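Local structure of L-ribulose 3-epimerase (Methylomonas sp. DH-1, 7CJ7) at residues N179-I191 against A203-R217. The protein catalyses the manganese-dependent epimerization of ketoses at C3, with its highest activity toward L-ribulose. Residues are numbered along the deposited sequence; the frame is centred on the assembly and turned at random.
With MN (manganese (II) ion), chain D; SOL (L-sorbose), chain C.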
loop_
_atom_site.group_PDB
_atom_site.type_symbol
_atom_site.label_atom_id
_atom_site.label_comp_id
_atom_site.label_asym_id
_atom_site.label_seq_id
_atom_site.Cartn_x
_atom_site.Cartn_y
_atom_site.Cartn_z
ATOM N N ASN A 179 -7.583 26.859 10.879
ATOM C CA ASN A 179 -8.195 26.459 9.583
ATOM C C ASN A 179 -7.382 25.315 8.980
ATOM O O ASN A 179 -7.540 25.062 7.787
ATOM C CB ASN A 179 -8.320 27.628 8.607
ATOM C CG ASN A 179 -6.982 28.174 8.176
ATOM O OD1 ASN A 179 -6.092 28.339 8.999
ATOM N ND2 ASN A 179 -6.845 28.482 6.898
ATOM N N ALA A 180 -6.586 24.615 9.790
ATOM C CA ALA A 180 -5.880 23.394 9.353
ATOM C C ALA A 180 -6.506 22.181 10.048
ATOM O O ALA A 180 -6.602 22.158 11.285
ATOM C CB ALA A 180 -4.405 23.498 9.603
ATOM N N PHE A 181 -6.922 21.201 9.261
ATOM C CA PHE A 181 -7.690 20.025 9.731
ATOM C C PHE A 181 -7.016 18.740 9.253
ATOM O O PHE A 181 -6.183 18.766 8.313
ATOM C CB PHE A 181 -9.131 20.071 9.215
ATOM C CG PHE A 181 -9.937 21.216 9.760
ATOM C CD1 PHE A 181 -9.925 22.450 9.126
ATOM C CD2 PHE A 181 -10.716 21.060 10.892
ATOM C CE1 PHE A 181 -10.666 23.508 9.624
ATOM C CE2 PHE A 181 -11.453 22.121 11.389
ATOM C CZ PHE A 181 -11.422 23.343 10.756
ATOM N N LEU A 182 -7.405 17.638 9.886
ATOM C CA LEU A 182 -7.045 16.275 9.447
ATOM C C LEU A 182 -8.009 15.854 8.333
ATOM O O LEU A 182 -9.199 16.234 8.354
ATOM C CB LEU A 182 -7.147 15.338 10.649
ATOM C CG LEU A 182 -6.600 13.934 10.441
ATOM C CD1 LEU A 182 -5.088 13.976 10.359
ATOM C CD2 LEU A 182 -7.056 13.012 11.559
ATOM N N HIS A 183 -7.495 15.097 7.387
ATOM C CA HIS A 183 -8.276 14.488 6.284
ATOM C C HIS A 183 -8.007 12.984 6.334
ATOM O O HIS A 183 -6.830 12.604 6.279
ATOM C CB HIS A 183 -7.888 15.201 4.984
ATOM C CG HIS A 183 -8.394 14.593 3.723
ATOM N ND1 HIS A 183 -8.029 15.102 2.490
ATOM C CD2 HIS A 183 -9.198 13.531 3.482
ATOM C CE1 HIS A 183 -8.589 14.379 1.538
ATOM N NE2 HIS A 183 -9.322 13.414 2.120
ATOM N N LEU A 184 -9.045 12.170 6.539
ATOM C CA LEU A 184 -8.902 10.698 6.618
ATOM C C LEU A 184 -9.499 10.082 5.357
ATOM O O LEU A 184 -10.477 10.643 4.820
ATOM C CB LEU A 184 -9.582 10.154 7.871
ATOM C CG LEU A 184 -8.874 10.468 9.189
ATOM C CD1 LEU A 184 -9.688 9.927 10.348
ATOM C CD2 LEU A 184 -7.470 9.874 9.222
ATOM N N ASP A 185 -8.901 8.983 4.914
ATOM C CA ASP A 185 -9.272 8.268 3.667
ATOM C C ASP A 185 -9.332 6.776 3.996
ATOM O O ASP A 185 -8.299 6.221 4.417
ATOM C CB ASP A 185 -8.266 8.606 2.569
ATOM C CG ASP A 185 -8.538 7.918 1.242
ATOM O OD1 ASP A 185 -8.990 6.775 1.261
ATOM O OD2 ASP A 185 -8.277 8.544 0.213
ATOM N N THR A 186 -10.498 6.146 3.846
ATOM C CA THR A 186 -10.716 4.754 4.317
ATOM C C THR A 186 -9.738 3.799 3.614
ATOM O O THR A 186 -9.368 2.791 4.226
ATOM C CB THR A 186 -12.172 4.319 4.142
ATOM O OG1 THR A 186 -12.550 4.448 2.769
ATOM C CG2 THR A 186 -13.109 5.122 5.020
ATOM N N TYR A 187 -9.351 4.074 2.369
ATOM C CA TYR A 187 -8.388 3.222 1.624
ATOM C C TYR A 187 -7.051 3.193 2.375
ATOM O O TYR A 187 -6.472 2.114 2.579
ATOM C CB TYR A 187 -8.204 3.719 0.191
ATOM C CG TYR A 187 -6.977 3.169 -0.490
ATOM C CD1 TYR A 187 -6.936 1.873 -0.963
ATOM C CD2 TYR A 187 -5.849 3.952 -0.663
ATOM C CE1 TYR A 187 -5.803 1.361 -1.578
ATOM C CE2 TYR A 187 -4.713 3.456 -1.283
ATOM C CZ TYR A 187 -4.700 2.164 -1.767
ATOM O OH TYR A 187 -3.583 1.664 -2.374
ATOM N N HIS A 188 -6.553 4.366 2.766
ATOM C CA HIS A 188 -5.262 4.505 3.487
ATOM C C HIS A 188 -5.386 3.943 4.904
ATOM O O HIS A 188 -4.433 3.293 5.368
ATOM C CB HIS A 188 -4.797 5.959 3.439
ATOM C CG HIS A 188 -4.524 6.423 2.050
ATOM N ND1 HIS A 188 -3.505 5.891 1.286
ATOM C CD2 HIS A 188 -5.132 7.359 1.286
ATOM C CE1 HIS A 188 -3.494 6.494 0.111
ATOM N NE2 HIS A 188 -4.479 7.399 0.091
ATOM N N MET A 189 -6.519 4.175 5.565
ATOM C CA MET A 189 -6.761 3.726 6.957
ATOM C C MET A 189 -6.732 2.196 6.995
ATOM O O MET A 189 -6.233 1.625 7.983
ATOM C CB MET A 189 -8.119 4.214 7.465
ATOM C CG MET A 189 -8.232 5.713 7.547
ATOM S SD MET A 189 -9.889 6.213 8.055
ATOM C CE MET A 189 -9.933 5.551 9.721
ATOM N N ASN A 190 -7.250 1.568 5.938
ATOM C CA ASN A 190 -7.369 0.092 5.832
ATOM C C ASN A 190 -5.972 -0.530 5.956
ATOM O O ASN A 190 -5.856 -1.650 6.485
ATOM C CB ASN A 190 -8.052 -0.315 4.525
ATOM C CG ASN A 190 -8.200 -1.815 4.419
ATOM O OD1 ASN A 190 -8.824 -2.438 5.280
ATOM N ND2 ASN A 190 -7.573 -2.404 3.415
ATOM N N ILE A 191 -4.946 0.184 5.493
ATOM C CA ILE A 191 -3.537 -0.292 5.536
ATOM C C ILE A 191 -2.946 0.023 6.917
ATOM O O ILE A 191 -2.462 -0.915 7.567
ATOM C CB ILE A 191 -2.728 0.310 4.372
ATOM C CG1 ILE A 191 -3.290 -0.141 3.022
ATOM C CG2 ILE A 191 -1.251 -0.015 4.502
ATOM C CD1 ILE A 191 -2.853 0.703 1.846
ATOM N N ALA A 203 -9.605 12.546 16.668
ATOM C CA ALA A 203 -9.645 13.798 15.873
ATOM C C ALA A 203 -10.809 14.682 16.334
ATOM O O ALA A 203 -10.605 15.893 16.526
ATOM C CB ALA A 203 -9.740 13.473 14.404
ATOM N N GLY A 204 -11.986 14.095 16.539
ATOM C CA GLY A 204 -13.205 14.858 16.849
ATOM C C GLY A 204 -13.344 16.031 15.891
ATOM O O GLY A 204 -13.302 15.812 14.660
ATOM N N ASP A 205 -13.451 17.246 16.426
ATOM C CA ASP A 205 -13.678 18.475 15.626
ATOM C C ASP A 205 -12.504 18.753 14.683
ATOM O O ASP A 205 -12.676 19.576 13.790
ATOM C CB ASP A 205 -13.925 19.678 16.537
ATOM C CG ASP A 205 -15.267 19.635 17.236
ATOM O OD1 ASP A 205 -16.035 18.686 16.972
ATOM O OD2 ASP A 205 -15.525 20.543 18.052
ATOM N N ARG A 206 -11.349 18.110 14.851
ATOM C CA ARG A 206 -10.167 18.400 14.001
ATOM C C ARG A 206 -10.246 17.593 12.697
ATOM O O ARG A 206 -9.422 17.858 11.804
ATOM C CB ARG A 206 -8.881 18.135 14.783
ATOM C CG ARG A 206 -8.834 18.897 16.100
ATOM C CD ARG A 206 -7.974 18.188 17.128
ATOM N NE ARG A 206 -6.573 18.397 16.826
ATOM C CZ ARG A 206 -5.559 17.783 17.429
ATOM N NH1 ARG A 206 -5.769 16.897 18.390
ATOM N NH2 ARG A 206 -4.328 18.069 17.057
ATOM N N LEU A 207 -11.191 16.653 12.586
ATOM C CA LEU A 207 -11.451 15.940 11.310
ATOM C C LEU A 207 -12.257 16.874 10.410
ATOM O O LEU A 207 -13.421 17.191 10.746
ATOM C CB LEU A 207 -12.198 14.625 11.548
ATOM C CG LEU A 207 -12.467 13.808 10.280
ATOM C CD1 LEU A 207 -11.171 13.423 9.584
ATOM C CD2 LEU A 207 -13.286 12.558 10.584
ATOM N N GLY A 208 -11.641 17.333 9.328
ATOM C CA GLY A 208 -12.247 18.357 8.455
ATOM C C GLY A 208 -12.648 17.823 7.093
ATOM O O GLY A 208 -13.319 18.570 6.357
ATOM N N TYR A 209 -12.250 16.603 6.729
ATOM C CA TYR A 209 -12.486 16.071 5.358
ATOM C C TYR A 209 -12.345 14.547 5.367
ATOM O O TYR A 209 -11.499 14.004 6.096
ATOM C CB TYR A 209 -11.509 16.717 4.366
ATOM C CG TYR A 209 -12.017 16.882 2.953
ATOM C CD1 TYR A 209 -12.057 15.821 2.065
ATOM C CD2 TYR A 209 -12.434 18.119 2.486
ATOM C CE1 TYR A 209 -12.520 15.980 0.766
ATOM C CE2 TYR A 209 -12.896 18.296 1.194
ATOM C CZ TYR A 209 -12.934 17.225 0.320
ATOM O OH TYR A 209 -13.383 17.400 -0.973
ATOM N N VAL A 210 -13.157 13.882 4.549
ATOM C CA VAL A 210 -13.225 12.403 4.485
ATOM C C VAL A 210 -13.246 11.952 3.026
ATOM O O VAL A 210 -14.034 12.505 2.228
ATOM C CB VAL A 210 -14.447 11.869 5.249
ATOM C CG1 VAL A 210 -14.702 10.412 4.905
ATOM C CG2 VAL A 210 -14.300 12.071 6.744
ATOM N N HIS A 211 -12.383 10.992 2.706
ATOM C CA HIS A 211 -12.454 10.180 1.470
ATOM C C HIS A 211 -12.961 8.783 1.804
ATOM O O HIS A 211 -12.435 8.140 2.751
ATOM C CB HIS A 211 -11.111 10.106 0.758
ATOM C CG HIS A 211 -10.795 11.343 -0.005
ATOM N ND1 HIS A 211 -9.615 11.487 -0.700
ATOM C CD2 HIS A 211 -11.494 12.487 -0.186
ATOM C CE1 HIS A 211 -9.614 12.647 -1.325
ATOM N NE2 HIS A 211 -10.744 13.297 -1.002
ATOM N N ILE A 212 -13.918 8.335 0.994
ATOM C CA ILE A 212 -14.474 6.960 1.021
ATOM C C ILE A 212 -13.879 6.233 -0.179
ATOM O O ILE A 212 -14.229 6.583 -1.326
ATOM C CB ILE A 212 -16.010 6.975 0.998
ATOM C CG1 ILE A 212 -16.593 7.799 2.146
ATOM C CG2 ILE A 212 -16.560 5.556 0.970
ATOM C CD1 ILE A 212 -16.133 7.357 3.518
ATOM N N GLY A 213 -12.969 5.309 0.094
ATOM C CA GLY A 213 -12.350 4.421 -0.905
ATOM C C GLY A 213 -12.368 2.981 -0.432
ATOM O O GLY A 213 -12.070 2.727 0.757
ATOM N N GLU A 214 -12.704 2.051 -1.317
ATOM C CA GLU A 214 -12.636 0.604 -1.004
ATOM C C GLU A 214 -11.156 0.207 -0.897
ATOM O O GLU A 214 -10.277 0.984 -1.321
ATOM C CB GLU A 214 -13.413 -0.190 -2.058
ATOM C CG GLU A 214 -13.622 -1.657 -1.718
ATOM C CD GLU A 214 -14.121 -1.978 -0.314
ATOM O OE1 GLU A 214 -15.344 -2.205 -0.150
ATOM O OE2 GLU A 214 -13.277 -2.044 0.612
ATOM N N SER A 215 -10.880 -0.955 -0.322
ATOM C CA SER A 215 -9.506 -1.456 -0.069
ATOM C C SER A 215 -8.692 -1.485 -1.364
ATOM O O SER A 215 -7.476 -1.234 -1.296
ATOM C CB SER A 215 -9.550 -2.806 0.599
ATOM O OG SER A 215 -10.371 -3.719 -0.127
ATOM N N HIS A 216 -9.316 -1.813 -2.497
ATOM C CA HIS A 216 -8.639 -1.903 -3.818
ATOM C C HIS A 216 -8.958 -0.679 -4.692
ATOM O O HIS A 216 -8.526 -0.674 -5.864
ATOM C CB HIS A 216 -9.026 -3.211 -4.513
ATOM C CG HIS A 216 -10.486 -3.494 -4.498
ATOM N ND1 HIS A 216 -11.426 -2.519 -4.753
ATOM C CD2 HIS A 216 -11.169 -4.641 -4.284
ATOM C CE1 HIS A 216 -12.630 -3.051 -4.695
ATOM N NE2 HIS A 216 -12.500 -4.354 -4.414
ATOM N N ARG A 217 -9.704 0.287 -4.149
ATOM C CA ARG A 217 -10.066 1.592 -4.779
ATOM C C ARG A 217 -11.108 1.392 -5.891
ATOM O O ARG A 217 -11.265 2.315 -6.722
ATOM C CB ARG A 217 -8.834 2.325 -5.323
ATOM C CG ARG A 217 -7.616 2.298 -4.406
ATOM C CD ARG A 217 -6.648 3.466 -4.614
ATOM N NE ARG A 217 -7.043 4.659 -3.867
ATOM C CZ ARG A 217 -6.243 5.674 -3.573
ATOM N NH1 ARG A 217 -4.987 5.688 -3.984
ATOM N NH2 ARG A 217 -6.703 6.680 -2.861
HETATM MN MN MN D . -7.866 10.180 -0.876
HETATM C C1 SOL C . -4.102 9.534 -2.945
HETATM O O1 SOL C . -3.900 8.164 -2.688
HETATM C C2 SOL C . -5.430 10.003 -2.447
HETATM O O2 SOL C . -6.022 9.382 -1.580
HETATM C C3 SOL C . -6.047 11.240 -3.084
HETATM O O3 SOL C . -7.034 11.800 -2.247
HETATM C C4 SOL C . -4.984 12.280 -3.423
HETATM O O4 SOL C . -4.331 12.700 -2.222
HETATM C C5 SOL C . -5.541 13.519 -4.126
HETATM O O5 SOL C . -4.513 14.503 -4.235
HETATM C C6 SOL C . -6.091 13.236 -5.508
HETATM O O6 SOL C . -6.636 14.425 -6.086
HETATM O O HOH W 1 -9.498 6.681 -1.541
HETATM O O HOH W 2 -6.516 -0.547 1.309
#
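Asp185 and His211 pair across two parallel strands and bind the same manganese ion. Asp185 OD2 lies 2.0 Å from the metal and His211 ND1 2.2 Å. O2 and O3 of L-sorbose, with Glu152 and Glu246, complete the site. Asp185 points to the inner face of the barrel, and its extended first torsion (chi1 179°) carries OD2 to the metal. Its other oxygen, OD1, accepts from Tyr187 N and caps the helix that begins at Thr186. Both ligands sit at the C-terminal ends of neighbouring strands, where TIM barrels carry their active sites.

Backbone bonds join strands 180-185 and 207-212. Leu182 O takes Gly208 N at 2.8 Å and, weakly, Tyr209 N; the register slips here by one residue, a beta bulge. Leu184 N donates to Tyr209 O, and Leu184 O accepts from His211 N. Thr186 N donates to His211 O. Past the end of strand 180-185, the Thr186 hydroxyl OG1 donates to Gly213 O at 2.7 Å.

Three rings cluster inside the barrel. His183 sets its edge on the face of His211, with NE2 over the ring centre and planes at 85°. Tyr209 in turn brings its CD1 edge to a face of His183.

The guanidinium of Arg217 lies flat on Tyr187, planes 10° apart and centres 3.9 Å apart. Arg217 CD sits over the same ring face. NH1 and NH2 both donate to sorbose O1, and NH2 also reaches O2; His188 NE2 donates to the same two oxygens. An alanine in place of Tyr187 would probably leave the guanidinium free to tilt away from the sugar, and Tyr157 of the second subunit without its hydroxyl partner.

On the outer face of the barrel, Leu184 CG meets Leu207 CD1 at 3.8 Å. Helix 165-175 covers Leu182, and helix 227-236 packs on Thr186 and Ile212. Strand 148-152 flanks strand 180-185 in this eight-stranded barrel, and strand 242-245 follows 207-212.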